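One contact in two related proteins. Structure 1 is phosphoserine aminotransferase from Bacillus circulans, which catalyses the reversible, pyridoxal-phosphate-dependent transfer of an amino group between glutamate and 3-phosphohydroxypyruvate, giving phosphoserine for serine biosynthesis: PDB 1BT4 (chain A, 2.30 Å), residues Leu70-Gly75 and Thr204-Arg209. Structure 2 is phosphoserine aminotransferase from Bacillus alcalophilus: PDB 2BI2 (chain B, 1.69 Å), residues Leu70-Gly75 and Thr204-Lys209. One frame, after least-squares fit of the local backbone (RMSD 0.18 Å); residues are numbered along the deposited sequences.

Structure 1 (1BT4); sequences LFIQGG and TVVIVR. With PLP (pyridoxal-5'-phosphate), chain C.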
loop_
_atom_site.group_PDB
_atom_site.type_symbol
_atom_site.label_atom_id
_atom_site.label_comp_id
_atom_site.label_asym_id
_atom_site.label_seq_id
_atom_site.Cartn_x
_atom_site.Cartn_y
_atom_site.Cartn_z
ATOM N N LEU A 70 6.445 8.525 9.725
ATOM C CA LEU A 70 5.853 8.618 8.397
ATOM C C LEU A 70 5.261 7.267 7.988
ATOM O O LEU A 70 5.735 6.210 8.407
ATOM C CB LEU A 70 6.920 9.048 7.376
ATOM C CG LEU A 70 7.819 10.231 7.763
ATOM C CD1 LEU A 70 8.940 10.405 6.736
ATOM C CD2 LEU A 70 6.996 11.507 7.886
ATOM N N PHE A 71 4.207 7.314 7.185
ATOM C CA PHE A 71 3.543 6.117 6.689
ATOM C C PHE A 71 3.692 6.177 5.169
ATOM O O PHE A 71 3.111 7.043 4.506
ATOM C CB PHE A 71 2.063 6.109 7.109
ATOM C CG PHE A 71 1.856 6.017 8.604
ATOM C CD1 PHE A 71 2.530 5.058 9.357
ATOM C CD2 PHE A 71 1.005 6.904 9.259
ATOM C CE1 PHE A 71 2.360 4.983 10.739
ATOM C CE2 PHE A 71 0.823 6.840 10.641
ATOM C CZ PHE A 71 1.505 5.876 11.383
ATOM N N ILE A 72 4.500 5.275 4.622
ATOM C CA ILE A 72 4.761 5.265 3.186
ATOM C C ILE A 72 4.451 3.895 2.581
ATOM O O ILE A 72 4.540 2.874 3.263
ATOM C CB ILE A 72 6.256 5.669 2.907
ATOM C CG1 ILE A 72 6.647 6.856 3.801
ATOM C CG2 ILE A 72 6.457 6.064 1.435
ATOM C CD1 ILE A 72 8.040 7.393 3.581
ATOM N N GLN A 73 4.026 3.887 1.320
ATOM C CA GLN A 73 3.709 2.645 0.613
ATOM C C GLN A 73 4.961 2.086 -0.078
ATOM O O GLN A 73 6.012 2.746 -0.104
ATOM C CB GLN A 73 2.606 2.892 -0.423
ATOM C CG GLN A 73 1.266 3.276 0.179
ATOM C CD GLN A 73 0.173 3.407 -0.859
ATOM O OE1 GLN A 73 -0.168 2.442 -1.538
ATOM N NE2 GLN A 73 -0.376 4.605 -0.997
ATOM N N GLY A 74 4.862 0.858 -0.590
ATOM C CA GLY A 74 5.980 0.254 -1.292
ATOM C C GLY A 74 6.802 -0.790 -0.561
ATOM O O GLY A 74 7.673 -1.412 -1.164
ATOM N N GLY A 75 6.551 -0.976 0.731
ATOM C CA GLY A 75 7.296 -1.963 1.493
ATOM C C GLY A 75 8.691 -1.499 1.848
ATOM O O GLY A 75 9.114 -0.411 1.455
ATOM N N THR A 204 4.527 0.936 5.243
ATOM C CA THR A 204 5.902 0.930 5.731
ATOM C C THR A 204 6.014 2.106 6.698
ATOM O O THR A 204 5.639 3.238 6.368
ATOM C CB THR A 204 6.932 1.117 4.586
ATOM O OG1 THR A 204 6.656 0.185 3.543
ATOM C CG2 THR A 204 8.354 0.860 5.090
ATOM N N VAL A 205 6.463 1.813 7.914
ATOM C CA VAL A 205 6.630 2.823 8.936
ATOM C C VAL A 205 8.055 3.339 8.853
ATOM O O VAL A 205 8.996 2.548 8.799
ATOM C CB VAL A 205 6.394 2.218 10.339
ATOM C CG1 VAL A 205 6.655 3.254 11.418
ATOM C CG2 VAL A 205 4.967 1.671 10.441
ATOM N N VAL A 206 8.200 4.661 8.794
ATOM C CA VAL A 206 9.515 5.299 8.746
ATOM C C VAL A 206 9.614 6.343 9.864
ATOM O O VAL A 206 8.809 7.267 9.938
ATOM C CB VAL A 206 9.777 6.000 7.392
ATOM C CG1 VAL A 206 11.183 6.594 7.366
ATOM C CG2 VAL A 206 9.594 5.029 6.249
ATOM N N ILE A 207 10.567 6.153 10.767
ATOM C CA ILE A 207 10.769 7.092 11.861
ATOM C C ILE A 207 12.065 7.817 11.507
ATOM O O ILE A 207 13.156 7.257 11.578
ATOM C CB ILE A 207 10.878 6.371 13.225
ATOM C CG1 ILE A 207 9.718 5.389 13.390
ATOM C CG2 ILE A 207 10.825 7.391 14.357
ATOM C CD1 ILE A 207 9.922 4.385 14.503
ATOM N N VAL A 208 11.933 9.071 11.112
ATOM C CA VAL A 208 13.082 9.845 10.682
ATOM C C VAL A 208 13.365 11.071 11.544
ATOM O O VAL A 208 12.441 11.759 11.979
ATOM C CB VAL A 208 12.859 10.282 9.210
ATOM C CG1 VAL A 208 11.633 11.184 9.122
ATOM C CG2 VAL A 208 14.098 10.931 8.635
ATOM N N ARG A 209 14.644 11.337 11.797
ATOM C CA ARG A 209 15.024 12.516 12.573
ATOM C C ARG A 209 14.761 13.719 11.667
ATOM O O ARG A 209 15.282 13.795 10.548
ATOM C CB ARG A 209 16.493 12.446 12.968
ATOM C CG ARG A 209 16.822 13.224 14.217
ATOM C CD ARG A 209 18.261 13.003 14.599
ATOM N NE ARG A 209 19.174 13.556 13.606
ATOM C CZ ARG A 209 20.426 13.139 13.419
ATOM N NH1 ARG A 209 20.927 12.148 14.157
ATOM N NH2 ARG A 209 21.188 13.739 12.511
HETATM N N1 PLP C . 14.040 -6.167 4.900
HETATM C C2 PLP C . 13.838 -6.974 5.971
HETATM C C2A PLP C . 14.880 -7.036 7.043
HETATM C C3 PLP C . 12.644 -7.703 6.016
HETATM O O3 PLP C . 12.408 -8.534 7.043
HETATM C C4 PLP C . 11.700 -7.586 4.979
HETATM C C4A PLP C . 10.373 -8.293 5.132
HETATM C C5 PLP C . 11.983 -6.732 3.868
HETATM C C6 PLP C . 13.164 -6.037 3.874
HETATM C C5A PLP C . 11.084 -6.596 2.629
HETATM O O4P PLP C . 9.800 -6.086 2.993
HETATM P P PLP C . 8.737 -5.898 1.794
HETATM O O1P PLP C . 7.565 -5.148 2.373
HETATM O O2P PLP C . 8.505 -7.260 1.210
HETATM O O3P PLP C . 9.442 -5.003 0.723
HETATM O O HOH W 1 4.322 -0.994 2.268
#
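CD1 of Ile-72 lies 3.9 Å from CG2 of Val-206. CG1 anti to the carbonyl carbon (chi1 -43°) and an extended chi2 (-177°) send CD1 along the face; CG2 stays near the main chain. CD1 of Leu-70 meets CG1 of Val-208 at 3.7 Å. Aliphatic branches suit this buried face, covered by helices 75-87 and 226-232. On the other face, CE1 of Phe-71 touches CG2 of Val-205 (4.2 Å) under helix 44-60. Antiparallel backbone bonds between Ile-72 and Thr-204 set the register. Strand 67-72 edges this chain's mixed sheet in the PLP-dependent aminotransferase fold, and the turn after it enters the cofactor pocket. A CB on Gly-74 would press on the preceding carbonyl O; one on Gly-75 would stand 2.5 Å from cofactor O1P. OG1 of Thr-204, 3.0 Å from CA of Gly-75, is hydrogen-bonded to a water that receives a weak bond from Gly-75 N. Gln-73 OE1 accepts a hydrogen bond from Gly-74 N of the second subunit, whose Asn-237 and Thr-238 bind this cofactor.

Structure 1 against structure 2
The sharpest difference is the exchange of Ile-72(A) for Leu-72(B), which moves the branch point one carbon outward. The CB atoms coincide within the error, and CG1 of Ile-72(A) and CG of Leu-72(B) lie 0.4 Å apart after superposition. Their CD1 atoms also fall near each other, so the touch on Val-206(A) and Val-206(B) is kept, as is that on Leu-70(A) and Leu-70(B). What has no counterpart in Leu-72(B) is CG2 of Ile-72(A), the methyl carried directly on CB: the same partners are met without a branch beside the backbone. Leu-70(A), Thr-204(A), Val-206(A) and their counterparts keep their places within the error, and the backbone bonds joining position 72 to Thr-204(A) and Thr-204(B) are found in both. At the far end, the sequences carry Arg-209(A) and Lys-209(B), both long and basic. The models also differ at Val-208(A) and Val-208(B): chi1 is 63° against -62°, and the place of CG2 of Val-208(A) is left, although both valines touch Leu-70(A) or Leu-70(B).

Structure 2 (2BI2); sequences LFLQGG and TVVIVK. With PLP (pyridoxal-5'-phosphate), chain D.
Between Leu-72 and Val-206 the contact runs through CD1 of Leu-72, 3.8 Å from CG2 of Val-206. CG anti to the carbonyl carbon (chi1 -61°) and an extended chi2 (-176°) bring CD1 there along the face; CB bears no branch. Next to it, CD1 of Leu-70 meets CG1 of Val-208 at 4.3 Å. Aliphatic residues fit this buried face, which is covered by helices 75-87 and 226-231. Phe-71 and Val-205 meet on the other face, CE2 of Phe-71 lying 4.2 Å from CG2 of Val-205, under helix 44-61. Antiparallel backbone bonds between Leu-72 and Thr-204 set the register. Past the strand, a CB on Gly-74 would press on the preceding carbonyl O, and one on Gly-75 would stand 2.6 Å from O3P of the cofactor. OG1 of Thr-204 sits 3.0 Å from CA of Gly-75. Gln-73 OE1 accepts a hydrogen bond from Gly-74 N of the second subunit, which also supplies Asn-237 and Thr-238 as partners of the pyridoxal phosphate.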
loop_
_atom_site.group_PDB
_atom_site.type_symbol
_atom_site.label_atom_id
_atom_site.label_comp_id
_atom_site.label_asym_id
_atom_site.label_seq_id
_atom_site.Cartn_x
_atom_site.Cartn_y
_atom_site.Cartn_z
ATOM N N LEU B 70 6.533 8.587 9.515
ATOM C CA LEU B 70 5.967 8.538 8.175
ATOM C C LEU B 70 5.273 7.196 7.975
ATOM O O LEU B 70 5.707 6.190 8.534
ATOM C CB LEU B 70 7.010 8.727 7.082
ATOM C CG LEU B 70 7.909 9.953 7.241
ATOM C CD1 LEU B 70 8.952 9.927 6.122
ATOM C CD2 LEU B 70 7.095 11.238 7.246
ATOM N N PHE B 71 4.192 7.262 7.184
ATOM C CA PHE B 71 3.479 6.066 6.754
ATOM C C PHE B 71 3.553 6.050 5.223
ATOM O O PHE B 71 2.878 6.847 4.573
ATOM C CB PHE B 71 2.030 6.050 7.208
ATOM C CG PHE B 71 1.812 6.067 8.715
ATOM C CD1 PHE B 71 0.797 6.820 9.288
ATOM C CD2 PHE B 71 2.637 5.309 9.542
ATOM C CE1 PHE B 71 0.596 6.815 10.655
ATOM C CE2 PHE B 71 2.436 5.303 10.911
ATOM C CZ PHE B 71 1.411 6.047 11.477
ATOM N N LEU B 72 4.375 5.186 4.663
ATOM C CA LEU B 72 4.665 5.230 3.232
ATOM C C LEU B 72 4.222 3.958 2.526
ATOM O O LEU B 72 4.144 2.926 3.184
ATOM C CB LEU B 72 6.179 5.370 2.965
ATOM C CG LEU B 72 6.788 6.652 3.549
ATOM C CD1 LEU B 72 8.253 6.721 3.133
ATOM C CD2 LEU B 72 5.998 7.883 3.133
ATOM N N GLN B 73 3.967 3.981 1.221
ATOM C CA GLN B 73 3.733 2.718 0.527
ATOM C C GLN B 73 5.045 2.169 -0.029
ATOM O O GLN B 73 6.024 2.924 -0.082
ATOM C CB GLN B 73 2.748 2.915 -0.637
ATOM C CG GLN B 73 1.399 3.444 -0.168
ATOM C CD GLN B 73 0.456 3.648 -1.361
ATOM O OE1 GLN B 73 0.225 2.681 -2.091
ATOM N NE2 GLN B 73 -0.051 4.860 -1.518
ATOM N N GLY B 74 5.050 0.914 -0.465
ATOM C CA GLY B 74 6.208 0.429 -1.209
ATOM C C GLY B 74 6.989 -0.642 -0.482
ATOM O O GLY B 74 7.849 -1.293 -1.093
ATOM N N GLY B 75 6.702 -0.832 0.800
ATOM C CA GLY B 75 7.397 -1.901 1.515
ATOM C C GLY B 75 8.795 -1.465 1.938
ATOM O O GLY B 75 9.307 -0.399 1.592
ATOM N N THR B 204 4.426 1.051 5.253
ATOM C CA THR B 204 5.781 0.967 5.771
ATOM C C THR B 204 5.988 2.096 6.771
ATOM O O THR B 204 5.737 3.248 6.408
ATOM C CB THR B 204 6.783 1.052 4.604
ATOM O OG1 THR B 204 6.610 -0.116 3.794
ATOM C CG2 THR B 204 8.208 1.065 5.131
ATOM N N VAL B 205 6.411 1.787 7.998
ATOM C CA VAL B 205 6.599 2.820 9.010
ATOM C C VAL B 205 8.029 3.321 8.904
ATOM O O VAL B 205 8.954 2.503 8.894
ATOM C CB VAL B 205 6.352 2.288 10.428
ATOM C CG1 VAL B 205 6.737 3.333 11.479
ATOM C CG2 VAL B 205 4.899 1.852 10.632
ATOM N N VAL B 206 8.193 4.633 8.817
ATOM C CA VAL B 206 9.521 5.211 8.693
ATOM C C VAL B 206 9.653 6.283 9.781
ATOM O O VAL B 206 8.943 7.279 9.733
ATOM C CB VAL B 206 9.813 5.844 7.321
ATOM C CG1 VAL B 206 11.268 6.296 7.276
ATOM C CG2 VAL B 206 9.497 4.903 6.171
ATOM N N ILE B 207 10.531 6.058 10.753
ATOM C CA ILE B 207 10.709 7.040 11.829
ATOM C C ILE B 207 11.960 7.818 11.513
ATOM O O ILE B 207 13.021 7.208 11.375
ATOM C CB ILE B 207 10.781 6.333 13.180
ATOM C CG1 ILE B 207 9.583 5.423 13.439
ATOM C CG2 ILE B 207 10.974 7.362 14.296
ATOM C CD1 ILE B 207 9.816 4.383 14.506
ATOM N N VAL B 208 11.833 9.130 11.338
ATOM C CA VAL B 208 12.995 9.813 10.780
ATOM C C VAL B 208 13.371 11.037 11.598
ATOM O O VAL B 208 12.499 11.742 12.077
ATOM C CB VAL B 208 12.731 10.313 9.351
ATOM C CG1 VAL B 208 12.439 9.152 8.427
ATOM C CG2 VAL B 208 11.573 11.299 9.354
ATOM N N LYS B 209 14.673 11.263 11.733
ATOM C CA LYS B 209 15.113 12.499 12.387
ATOM C C LYS B 209 14.834 13.635 11.402
ATOM O O LYS B 209 15.399 13.655 10.298
ATOM C CB LYS B 209 16.582 12.379 12.773
ATOM C CG LYS B 209 17.084 13.460 13.719
ATOM C CD LYS B 209 18.394 13.065 14.383
ATOM C CE LYS B 209 19.254 14.272 14.730
ATOM N NZ LYS B 209 20.664 14.116 14.267
HETATM N N1 PLP D . 13.550 -6.319 5.313
HETATM C C2 PLP D . 13.310 -7.249 6.277
HETATM C C2A PLP D . 14.231 -7.389 7.493
HETATM C C3 PLP D . 12.232 -8.077 6.155
HETATM O O3 PLP D . 12.082 -9.033 7.123
HETATM C C4 PLP D . 11.419 -7.940 5.051
HETATM C C4A PLP D . 10.087 -8.724 4.954
HETATM C C5 PLP D . 11.698 -7.032 4.064
HETATM C C6 PLP D . 12.783 -6.210 4.184
HETATM C C5A PLP D . 10.807 -6.909 2.813
HETATM O O4P PLP D . 9.701 -6.044 3.061
HETATM P P PLP D . 8.686 -5.729 1.859
HETATM O O1P PLP D . 8.276 -7.053 1.371
HETATM O O2P PLP D . 9.518 -4.958 0.900
HETATM O O3P PLP D . 7.610 -4.932 2.479
#